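PDB 5MQO: Non-reducing end beta-L-arabinofuranosidase, which probably hydrolyses glycosidic linkages of complex plant pectin, as a glycoside hydrolase of family GH127 associated with aceric acidase activity. Local coordinates for residues L396-E406 against A555-V563; W495-E506 against T518-F529. All coordinates share one frame; numbering follows the deposited sequence.

Contact 1: L396-E406 against A555-V563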
loop_
_atom_site.group_PDB
_atom_site.type_symbol
_atom_site.label_atom_id
_atom_site.label_comp_id
_atom_site.label_asym_id
_atom_site.label_seq_id
_atom_site.Cartn_x
_atom_site.Cartn_y
_atom_site.Cartn_z
ATOM N N LEU A 396 -1.207 -10.856 6.599
ATOM C CA LEU A 396 -0.883 -11.989 5.743
ATOM C C LEU A 396 0.175 -12.898 6.388
ATOM O O LEU A 396 -0.063 -14.110 6.520
ATOM C CB LEU A 396 -0.399 -11.537 4.365
ATOM C CG LEU A 396 -0.048 -12.639 3.346
ATOM C CD1 LEU A 396 -1.281 -13.457 2.950
ATOM C CD2 LEU A 396 0.583 -11.995 2.121
ATOM N N GLU A 397 1.313 -12.327 6.797
ATOM C CA GLU A 397 2.452 -13.145 7.296
ATOM C C GLU A 397 2.102 -13.892 8.621
ATOM O O GLU A 397 2.453 -15.034 8.809
ATOM C CB GLU A 397 3.752 -12.304 7.408
ATOM C CG GLU A 397 4.186 -11.651 6.081
ATOM C CD GLU A 397 5.700 -11.560 5.837
ATOM O OE1 GLU A 397 6.507 -11.093 6.699
ATOM O OE2 GLU A 397 6.095 -11.955 4.722
ATOM N N VAL A 398 1.357 -13.237 9.494
ATOM C CA VAL A 398 0.858 -13.833 10.730
ATOM C C VAL A 398 -0.238 -14.903 10.587
ATOM O O VAL A 398 -0.424 -15.687 11.513
ATOM C CB VAL A 398 0.307 -12.696 11.618
ATOM C CG1 VAL A 398 -0.629 -13.194 12.695
ATOM C CG2 VAL A 398 1.451 -11.905 12.228
ATOM N N THR A 399 -0.995 -14.895 9.487
ATOM C CA THR A 399 -2.170 -15.788 9.316
ATOM C C THR A 399 -2.165 -16.741 8.117
ATOM O O THR A 399 -2.856 -17.756 8.139
ATOM C CB THR A 399 -3.492 -14.991 9.217
ATOM O OG1 THR A 399 -3.492 -14.161 8.051
ATOM C CG2 THR A 399 -3.689 -14.148 10.427
ATOM N N GLY A 400 -1.449 -16.404 7.052
ATOM C CA GLY A 400 -1.449 -17.228 5.867
ATOM C C GLY A 400 -2.711 -17.120 5.049
ATOM O O GLY A 400 -2.880 -17.881 4.113
ATOM N N ASP A 401 -3.575 -16.150 5.363
ATOM C CA ASP A 401 -4.880 -16.011 4.727
ATOM C C ASP A 401 -4.764 -15.093 3.514
ATOM O O ASP A 401 -4.389 -13.926 3.628
ATOM C CB ASP A 401 -5.859 -15.432 5.740
ATOM C CG ASP A 401 -7.329 -15.589 5.330
ATOM O OD1 ASP A 401 -7.690 -15.385 4.136
ATOM O OD2 ASP A 401 -8.127 -15.887 6.253
ATOM N N ALA A 402 -5.104 -15.619 2.345
ATOM C CA ALA A 402 -4.990 -14.861 1.095
ATOM C C ALA A 402 -5.811 -13.549 1.058
ATOM O O ALA A 402 -5.517 -12.648 0.249
ATOM C CB ALA A 402 -5.383 -15.744 -0.071
ATOM N N LYS A 403 -6.838 -13.440 1.903
ATOM C CA LYS A 403 -7.684 -12.255 1.893
ATOM C C LYS A 403 -6.909 -10.990 2.289
ATOM O O LYS A 403 -7.252 -9.898 1.855
ATOM C CB LYS A 403 -8.915 -12.452 2.779
ATOM C CG LYS A 403 -8.661 -12.287 4.268
ATOM C CD LYS A 403 -9.841 -12.764 5.083
ATOM C CE LYS A 403 -9.691 -12.395 6.550
ATOM N NZ LYS A 403 -11.033 -12.279 7.179
ATOM N N TYR A 404 -5.873 -11.138 3.110
ATOM C CA TYR A 404 -5.003 -10.018 3.423
ATOM C C TYR A 404 -4.113 -9.663 2.237
ATOM O O TYR A 404 -3.837 -8.491 2.006
ATOM C CB TYR A 404 -4.163 -10.310 4.672
ATOM C CG TYR A 404 -4.991 -10.510 5.928
ATOM C CD1 TYR A 404 -5.763 -9.456 6.458
ATOM C CD2 TYR A 404 -5.025 -11.741 6.577
ATOM C CE1 TYR A 404 -6.520 -9.634 7.600
ATOM C CE2 TYR A 404 -5.787 -11.922 7.703
ATOM C CZ TYR A 404 -6.524 -10.868 8.211
ATOM O OH TYR A 404 -7.275 -11.050 9.337
ATOM N N ALA A 405 -3.681 -10.663 1.472
ATOM C CA ALA A 405 -2.957 -10.399 0.223
ATOM C C ALA A 405 -3.745 -9.577 -0.828
ATOM O O ALA A 405 -3.142 -8.757 -1.544
ATOM C CB ALA A 405 -2.442 -11.695 -0.393
ATOM N N GLU A 406 -5.055 -9.796 -0.915
ATOM C CA GLU A 406 -5.932 -9.019 -1.799
ATOM C C GLU A 406 -5.834 -7.515 -1.521
ATOM O O GLU A 406 -5.677 -6.697 -2.446
ATOM C CB GLU A 406 -7.385 -9.479 -1.615
ATOM C CG GLU A 406 -8.405 -8.926 -2.602
ATOM C CD GLU A 406 -8.102 -9.237 -4.050
ATOM O OE1 GLU A 406 -7.664 -10.365 -4.360
ATOM O OE2 GLU A 406 -8.304 -8.345 -4.897
ATOM N N ALA A 555 -9.443 -24.609 -5.239
ATOM C CA ALA A 555 -9.680 -23.398 -4.468
ATOM C C ALA A 555 -10.692 -22.384 -5.036
ATOM O O ALA A 555 -10.967 -22.299 -6.237
ATOM C CB ALA A 555 -8.346 -22.715 -4.172
ATOM N N LYS A 556 -11.215 -21.597 -4.109
ATOM C CA LYS A 556 -12.196 -20.562 -4.368
ATOM C C LYS A 556 -11.502 -19.216 -4.535
ATOM O O LYS A 556 -10.283 -19.090 -4.400
ATOM C CB LYS A 556 -13.160 -20.482 -3.175
ATOM C CG LYS A 556 -13.763 -21.825 -2.767
ATOM C CD LYS A 556 -14.650 -21.718 -1.529
ATOM C CE LYS A 556 -15.415 -23.020 -1.280
ATOM N NZ LYS A 556 -16.462 -22.888 -0.227
ATOM N N ALA A 557 -12.293 -18.196 -4.816
ATOM C CA ALA A 557 -11.800 -16.821 -4.740
ATOM C C ALA A 557 -11.233 -16.486 -3.334
ATOM O O ALA A 557 -11.716 -16.963 -2.309
ATOM C CB ALA A 557 -12.901 -15.846 -5.130
ATOM N N ASN A 558 -10.182 -15.681 -3.301
ATOM C CA ASN A 558 -9.577 -15.248 -2.046
ATOM C C ASN A 558 -8.990 -16.377 -1.215
ATOM O O ASN A 558 -9.127 -16.382 -0.008
ATOM C CB ASN A 558 -10.593 -14.428 -1.227
ATOM C CG ASN A 558 -10.131 -13.024 -0.982
ATOM O OD1 ASN A 558 -9.074 -12.623 -1.444
ATOM N ND2 ASN A 558 -10.923 -12.264 -0.260
ATOM N N THR A 559 -8.345 -17.330 -1.874
ATOM C CA THR A 559 -7.644 -18.429 -1.196
ATOM C C THR A 559 -6.486 -18.881 -2.078
ATOM O O THR A 559 -6.488 -18.565 -3.264
ATOM C CB THR A 559 -8.566 -19.638 -1.044
ATOM O OG1 THR A 559 -9.015 -20.034 -2.346
ATOM C CG2 THR A 559 -9.783 -19.311 -0.155
ATOM N N TYR A 560 -5.532 -19.634 -1.529
ATOM C CA TYR A 560 -4.415 -20.163 -2.353
ATOM C C TYR A 560 -4.730 -21.489 -3.015
ATOM O O TYR A 560 -5.165 -22.429 -2.327
ATOM C CB TYR A 560 -3.142 -20.382 -1.528
ATOM C CG TYR A 560 -2.508 -19.113 -1.053
ATOM C CD1 TYR A 560 -1.837 -18.275 -1.941
ATOM C CD2 TYR A 560 -2.594 -18.734 0.284
ATOM C CE1 TYR A 560 -1.270 -17.091 -1.513
ATOM C CE2 TYR A 560 -2.021 -17.558 0.717
ATOM C CZ TYR A 560 -1.355 -16.744 -0.179
ATOM O OH TYR A 560 -0.786 -15.594 0.274
ATOM N N ALA A 561 -4.482 -21.567 -4.331
ATOM C CA ALA A 561 -4.458 -22.856 -5.045
ATOM C C ALA A 561 -3.071 -23.468 -4.843
ATOM O O ALA A 561 -2.067 -22.858 -5.220
ATOM C CB ALA A 561 -4.756 -22.677 -6.521
ATOM N N GLU A 562 -3.029 -24.649 -4.222
ATOM C CA GLU A 562 -1.777 -25.354 -3.925
ATOM C C GLU A 562 -1.454 -26.325 -5.065
ATOM O O GLU A 562 -2.358 -26.929 -5.646
ATOM C CB GLU A 562 -1.905 -26.129 -2.607
ATOM C CG GLU A 562 -0.611 -26.778 -2.140
ATOM C CD GLU A 562 -0.761 -27.572 -0.854
ATOM O OE1 GLU A 562 -1.900 -27.743 -0.368
ATOM O OE2 GLU A 562 0.272 -28.037 -0.330
ATOM N N VAL A 563 -0.173 -26.466 -5.386
ATOM C CA VAL A 563 0.287 -27.456 -6.373
ATOM C C VAL A 563 1.479 -28.189 -5.769
ATOM O O VAL A 563 2.598 -27.707 -5.868
ATOM C CB VAL A 563 0.654 -26.795 -7.736
ATOM C CG1 VAL A 563 1.021 -27.842 -8.780
ATOM C CG2 VAL A 563 -0.507 -25.969 -8.266
#
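L396, near the end of helix 382-399, reaches with its CD1 methyl to the phenol oxygen of Y560, CD1 to OH 3.5 Å. The methyl packs beside the hydroxyl, whose hydrogen-bond partner is N484. G400, just past the helix, has a positive phi of 75°, an angle that glycine takes up easily, and its carbonyl O lies at the edge of the Y560 ring, in the ring plane, 3.5 Å from CE2. D401 then starts the next helix as its N-cap: OD1 accepts the K403 N-H at 3.1 Å. A402, small enough to let the strand come close, lays its CB over one face of the Y560 ring, a CH-pi contact 4.1 Å from the centroid and 19° off the normal. This turn between two helices of the catalytic domain, consistent with the (alpha/alpha)6 barrel of this family, receives an edge strand of the beta-rich middle domain. K403 meets N558, which sits just before the strand with a positive phi that asparagine tolerates better than most residues and lays its flat amide against K403 and E406. K403 CB is 3.6 Å from N558 ND2; with CG between the backbone N and the carbonyl carbon (chi1 79°), the extended chain runs off from the amide. E406 crosses the asparagine at about a right angle, CB 3.6 Å from N558 OD1, while its OE1 forms a salt bridge with R534 and accepts from E537 N.

Contact 2: W495-E506 against T518-F529; sequences WKDKGELALVQE and TLNKVPRKAGAF
V504 and T518 face each other as a hydrogen-bonded antiparallel pair, V504 N giving to T518 O and T518 N to V504 O, each at 2.7 Å. Further along, A502 N donates to K521 O at 2.9 Å, but A502 O is shared: N520 N reaches it at 3.0 Å and K521 N more weakly. With two residues opposite one, the register shifts, and L503 pairs with L519. Just past the strand, P523 has no N-H to offer E500 O, and its ring lies against that oxygen, CD to O 3.2 Å. At G499 a CB would be jammed against the preceding carbonyl O and close to P523 CB, which suits a glycine. Leucines fill the buried face: L501 CD1 rests on F529 CZ at 3.6 Å and CD2 nears L519. The indole of W495, its CG turned anti to the backbone N (chi1 -161°), carries F529 over one face, CH2 to CB 3.5 Å, with the ring planes 34° apart; K496 CE lies over the opposite face, and A526 CB meets CZ3 at 3.6 Å. With a serine at W495, F529 and A526 would probably lose their shared apolar partner and a gap would open between them. Strands 500-506 and 514-521 form a beta hairpin with a classic bulge in the antiparallel sheet of the middle domain, and W495, P523, A526 and F529 pack at its open end.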
loop_
_atom_site.group_PDB
_atom_site.type_symbol
_atom_site.label_atom_id
_atom_site.label_comp_id
_atom_site.label_asym_id
_atom_site.label_seq_id
_atom_site.Cartn_x
_atom_site.Cartn_y
_atom_site.Cartn_z
ATOM N N TRP A 495 16.504 -22.426 -0.912
ATOM C CA TRP A 495 15.380 -23.152 -0.318
ATOM C C TRP A 495 15.807 -24.119 0.798
ATOM O O TRP A 495 16.079 -25.285 0.557
ATOM C CB TRP A 495 14.503 -23.830 -1.386
ATOM C CG TRP A 495 13.155 -24.147 -0.811
ATOM C CD1 TRP A 495 12.167 -23.247 -0.393
ATOM C CD2 TRP A 495 12.669 -25.442 -0.509
ATOM N NE1 TRP A 495 11.095 -23.934 0.129
ATOM C CE2 TRP A 495 11.373 -25.281 0.075
ATOM C CE3 TRP A 495 13.195 -26.734 -0.673
ATOM C CZ2 TRP A 495 10.596 -26.380 0.483
ATOM C CZ3 TRP A 495 12.430 -27.832 -0.264
ATOM C CH2 TRP A 495 11.140 -27.648 0.305
ATOM N N LYS A 496 15.819 -23.594 2.029
ATOM C CA LYS A 496 16.284 -24.294 3.234
ATOM C C LYS A 496 17.780 -24.542 3.104
ATOM O O LYS A 496 18.442 -23.884 2.294
ATOM C CB LYS A 496 15.491 -25.586 3.477
ATOM C CG LYS A 496 13.991 -25.436 3.234
ATOM C CD LYS A 496 13.148 -26.252 4.206
ATOM C CE LYS A 496 11.802 -26.641 3.624
ATOM N NZ LYS A 496 11.028 -27.498 4.556
ATOM N N ASP A 497 18.325 -25.458 3.901
ATOM C CA ASP A 497 19.708 -25.926 3.719
ATOM C C ASP A 497 19.754 -26.943 2.548
ATOM O O ASP A 497 19.980 -28.137 2.772
ATOM C CB ASP A 497 20.241 -26.526 5.052
ATOM C CG ASP A 497 21.782 -26.679 5.092
ATOM O OD1 ASP A 497 22.465 -26.427 4.074
ATOM O OD2 ASP A 497 22.312 -27.056 6.166
ATOM N N LYS A 498 19.524 -26.462 1.317
ATOM C CA LYS A 498 19.441 -27.320 0.106
ATOM C C LYS A 498 20.128 -26.752 -1.142
ATOM O O LYS A 498 20.688 -27.510 -1.913
ATOM C CB LYS A 498 17.987 -27.624 -0.271
ATOM C CG LYS A 498 17.114 -28.282 0.808
ATOM C CD LYS A 498 16.827 -29.760 0.528
ATOM C CE LYS A 498 15.739 -30.337 1.437
ATOM N NZ LYS A 498 16.290 -31.081 2.603
ATOM N N GLY A 499 20.052 -25.443 -1.365
ATOM C CA GLY A 499 20.651 -24.803 -2.540
ATOM C C GLY A 499 19.672 -23.829 -3.180
ATOM O O GLY A 499 18.595 -23.571 -2.636
ATOM N N GLU A 500 20.058 -23.292 -4.337
ATOM C CA GLU A 500 19.265 -22.305 -5.061
ATOM C C GLU A 500 17.985 -22.899 -5.599
ATOM O O GLU A 500 17.940 -24.054 -6.003
ATOM C CB GLU A 500 20.021 -21.730 -6.262
ATOM C CG GLU A 500 20.735 -20.410 -6.014
ATOM C CD GLU A 500 21.048 -19.638 -7.300
ATOM O OE1 GLU A 500 20.578 -20.032 -8.408
ATOM O OE2 GLU A 500 21.771 -18.615 -7.187
ATOM N N LEU A 501 16.946 -22.082 -5.593
ATOM C CA LEU A 501 15.742 -22.343 -6.339
ATOM C C LEU A 501 15.527 -21.058 -7.079
ATOM O O LEU A 501 15.475 -20.001 -6.463
ATOM C CB LEU A 501 14.587 -22.636 -5.398
ATOM C CG LEU A 501 13.317 -23.193 -6.036
ATOM C CD1 LEU A 501 12.452 -23.840 -4.963
ATOM C CD2 LEU A 501 12.555 -22.111 -6.786
ATOM N N ALA A 502 15.453 -21.129 -8.400
ATOM C CA ALA A 502 15.231 -19.933 -9.202
ATOM C C ALA A 502 14.022 -20.154 -10.062
ATOM O O ALA A 502 13.846 -21.245 -10.584
ATOM C CB ALA A 502 16.433 -19.641 -10.065
ATOM N N LEU A 503 13.174 -19.146 -10.205
ATOM C CA LEU A 503 12.083 -19.275 -11.151
ATOM C C LEU A 503 11.847 -17.989 -11.944
ATOM O O LEU A 503 12.353 -16.926 -11.616
ATOM C CB LEU A 503 10.821 -19.821 -10.468
ATOM C CG LEU A 503 10.208 -19.062 -9.284
ATOM C CD1 LEU A 503 9.365 -17.869 -9.724
ATOM C CD2 LEU A 503 9.363 -20.001 -8.441
ATOM N N VAL A 504 11.121 -18.137 -13.034
ATOM C CA VAL A 504 10.831 -17.043 -13.940
ATOM C C VAL A 504 9.318 -16.950 -14.120
ATOM O O VAL A 504 8.655 -17.942 -14.455
ATOM C CB VAL A 504 11.511 -17.234 -15.309
ATOM C CG1 VAL A 504 11.400 -15.966 -16.136
ATOM C CG2 VAL A 504 12.969 -17.580 -15.106
ATOM N N GLN A 505 8.791 -15.747 -13.895
ATOM C CA GLN A 505 7.369 -15.473 -13.982
ATOM C C GLN A 505 7.152 -14.641 -15.223
ATOM O O GLN A 505 7.775 -13.591 -15.364
ATOM C CB GLN A 505 6.905 -14.707 -12.738
ATOM C CG GLN A 505 5.418 -14.312 -12.776
ATOM C CD GLN A 505 4.773 -14.189 -11.401
ATOM O OE1 GLN A 505 5.305 -14.651 -10.400
ATOM N NE2 GLN A 505 3.630 -13.596 -11.360
ATOM N N GLU A 506 6.288 -15.108 -16.121
ATOM C CA GLU A 506 5.971 -14.361 -17.331
ATOM C C GLU A 506 4.486 -14.098 -17.336
ATOM O O GLU A 506 3.707 -15.018 -17.112
ATOM C CB GLU A 506 6.378 -15.148 -18.563
ATOM C CG GLU A 506 7.753 -15.811 -18.444
ATOM C CD GLU A 506 8.238 -16.380 -19.768
ATOM O OE1 GLU A 506 7.869 -17.532 -20.116
ATOM O OE2 GLU A 506 8.973 -15.652 -20.465
ATOM N N THR A 518 7.959 -20.573 -14.511
ATOM C CA THR A 518 8.895 -21.512 -15.084
ATOM C C THR A 518 9.988 -21.718 -14.054
ATOM O O THR A 518 10.536 -20.736 -13.572
ATOM C CB THR A 518 9.503 -20.944 -16.377
ATOM O OG1 THR A 518 8.449 -20.479 -17.248
ATOM C CG2 THR A 518 10.351 -21.992 -17.066
ATOM N N LEU A 519 10.302 -22.980 -13.743
ATOM C CA LEU A 519 11.370 -23.340 -12.795
ATOM C C LEU A 519 12.731 -23.543 -13.428
ATOM O O LEU A 519 12.938 -24.576 -14.045
ATOM C CB LEU A 519 11.001 -24.641 -12.112
ATOM C CG LEU A 519 9.824 -24.473 -11.172
ATOM C CD1 LEU A 519 9.167 -25.819 -10.986
ATOM C CD2 LEU A 519 10.266 -23.880 -9.829
ATOM N N ASN A 520 13.661 -22.595 -13.254
ATOM C CA ASN A 520 15.016 -22.726 -13.824
ATOM C C ASN A 520 15.861 -23.665 -13.026
ATOM O O ASN A 520 16.300 -24.649 -13.554
ATOM C CB ASN A 520 15.761 -21.404 -13.903
ATOM C CG ASN A 520 15.132 -20.423 -14.857
ATOM O OD1 ASN A 520 15.406 -19.227 -14.762
ATOM N ND2 ASN A 520 14.282 -20.896 -15.767
ATOM N N LYS A 521 16.108 -23.353 -11.763
ATOM C CA LYS A 521 16.939 -24.201 -10.904
ATOM C C LYS A 521 16.092 -24.718 -9.773
ATOM O O LYS A 521 15.359 -23.947 -9.152
ATOM C CB LYS A 521 18.147 -23.433 -10.356
ATOM C CG LYS A 521 18.905 -22.685 -11.448
ATOM C CD LYS A 521 20.413 -22.716 -11.271
ATOM C CE LYS A 521 21.078 -22.869 -12.635
ATOM N NZ LYS A 521 22.560 -22.819 -12.518
ATOM N N VAL A 522 16.150 -26.028 -9.567
ATOM C CA VAL A 522 15.575 -26.684 -8.409
ATOM C C VAL A 522 16.754 -27.371 -7.791
ATOM O O VAL A 522 17.507 -28.043 -8.512
ATOM C CB VAL A 522 14.520 -27.747 -8.797
ATOM C CG1 VAL A 522 14.067 -28.557 -7.591
ATOM C CG2 VAL A 522 13.309 -27.094 -9.443
ATOM N N PRO A 523 16.939 -27.221 -6.465
ATOM C CA PRO A 523 18.037 -28.000 -5.869
ATOM C C PRO A 523 17.664 -29.493 -5.856
ATOM O O PRO A 523 16.481 -29.831 -5.667
ATOM C CB PRO A 523 18.180 -27.414 -4.465
ATOM C CG PRO A 523 16.940 -26.597 -4.222
ATOM C CD PRO A 523 16.092 -26.573 -5.448
ATOM N N ARG A 524 18.645 -30.365 -6.091
ATOM C CA ARG A 524 18.373 -31.798 -6.334
ATOM C C ARG A 524 17.814 -32.543 -5.122
ATOM O O ARG A 524 17.056 -33.490 -5.292
ATOM C CB ARG A 524 19.613 -32.533 -6.887
ATOM C CG ARG A 524 19.881 -32.305 -8.381
ATOM C CD ARG A 524 21.184 -32.964 -8.862
ATOM N NE ARG A 524 21.629 -32.457 -10.174
ATOM C CZ ARG A 524 22.829 -32.667 -10.732
ATOM N NH1 ARG A 524 23.762 -33.393 -10.119
ATOM N NH2 ARG A 524 23.103 -32.140 -11.927
ATOM N N LYS A 525 18.170 -32.106 -3.916
ATOM C CA LYS A 525 17.732 -32.774 -2.686
ATOM C C LYS A 525 16.455 -32.202 -2.046
ATOM O O LYS A 525 16.101 -32.610 -0.936
ATOM C CB LYS A 525 18.876 -32.775 -1.658
ATOM C CG LYS A 525 20.099 -33.595 -2.072
ATOM C CD LYS A 525 19.840 -35.104 -2.098
ATOM C CE LYS A 525 21.136 -35.886 -2.280
ATOM N NZ LYS A 525 20.952 -37.333 -1.999
ATOM N N ALA A 526 15.765 -31.274 -2.720
ATOM C CA ALA A 526 14.437 -30.814 -2.263
ATOM C C ALA A 526 13.475 -31.947 -2.513
ATOM O O ALA A 526 13.665 -32.716 -3.457
ATOM C CB ALA A 526 13.990 -29.563 -3.006
ATOM N N GLY A 527 12.463 -32.077 -1.665
ATOM C CA GLY A 527 11.551 -33.216 -1.763
ATOM C C GLY A 527 10.474 -32.906 -2.768
ATOM O O GLY A 527 10.732 -32.357 -3.846
ATOM N N ALA A 528 9.255 -33.286 -2.416
ATOM C CA ALA A 528 8.073 -32.589 -2.915
ATOM C C ALA A 528 7.979 -31.310 -2.090
ATOM O O ALA A 528 8.378 -31.281 -0.926
ATOM C CB ALA A 528 6.813 -33.423 -2.740
ATOM N N PHE A 529 7.501 -30.251 -2.729
ATOM C CA PHE A 529 7.147 -29.003 -2.056
ATOM C C PHE A 529 6.152 -28.284 -2.951
ATOM O O PHE A 529 6.087 -28.575 -4.161
ATOM C CB PHE A 529 8.388 -28.143 -1.781
ATOM C CG PHE A 529 9.081 -27.653 -3.018
ATOM C CD1 PHE A 529 10.004 -28.450 -3.673
ATOM C CD2 PHE A 529 8.817 -26.399 -3.528
ATOM C CE1 PHE A 529 10.645 -28.004 -4.828
ATOM C CE2 PHE A 529 9.447 -25.944 -4.683
ATOM C CZ PHE A 529 10.370 -26.743 -5.333
#

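Overall arrangement
Contact 1 joins two domains, whereas both segments of contact 2 belong to the middle domain. The centres are about 22 Å apart, and contact 2 is nested in the chain between the segments of contact 1. Both are partly buried: contact 1 has no exposed residue among those that touch, while contact 2 has a buried side of leucines and aromatics and an exposed rim of lysines and glutamates. In contact 1 the turn between two helices and the start of strand 559-565 share no hydrogen bond; contact 2 buries more than twice the surface and adds backbone pairing. Strand 529-535 serves both, through F529 in contact 2 and R534 beside contact 1.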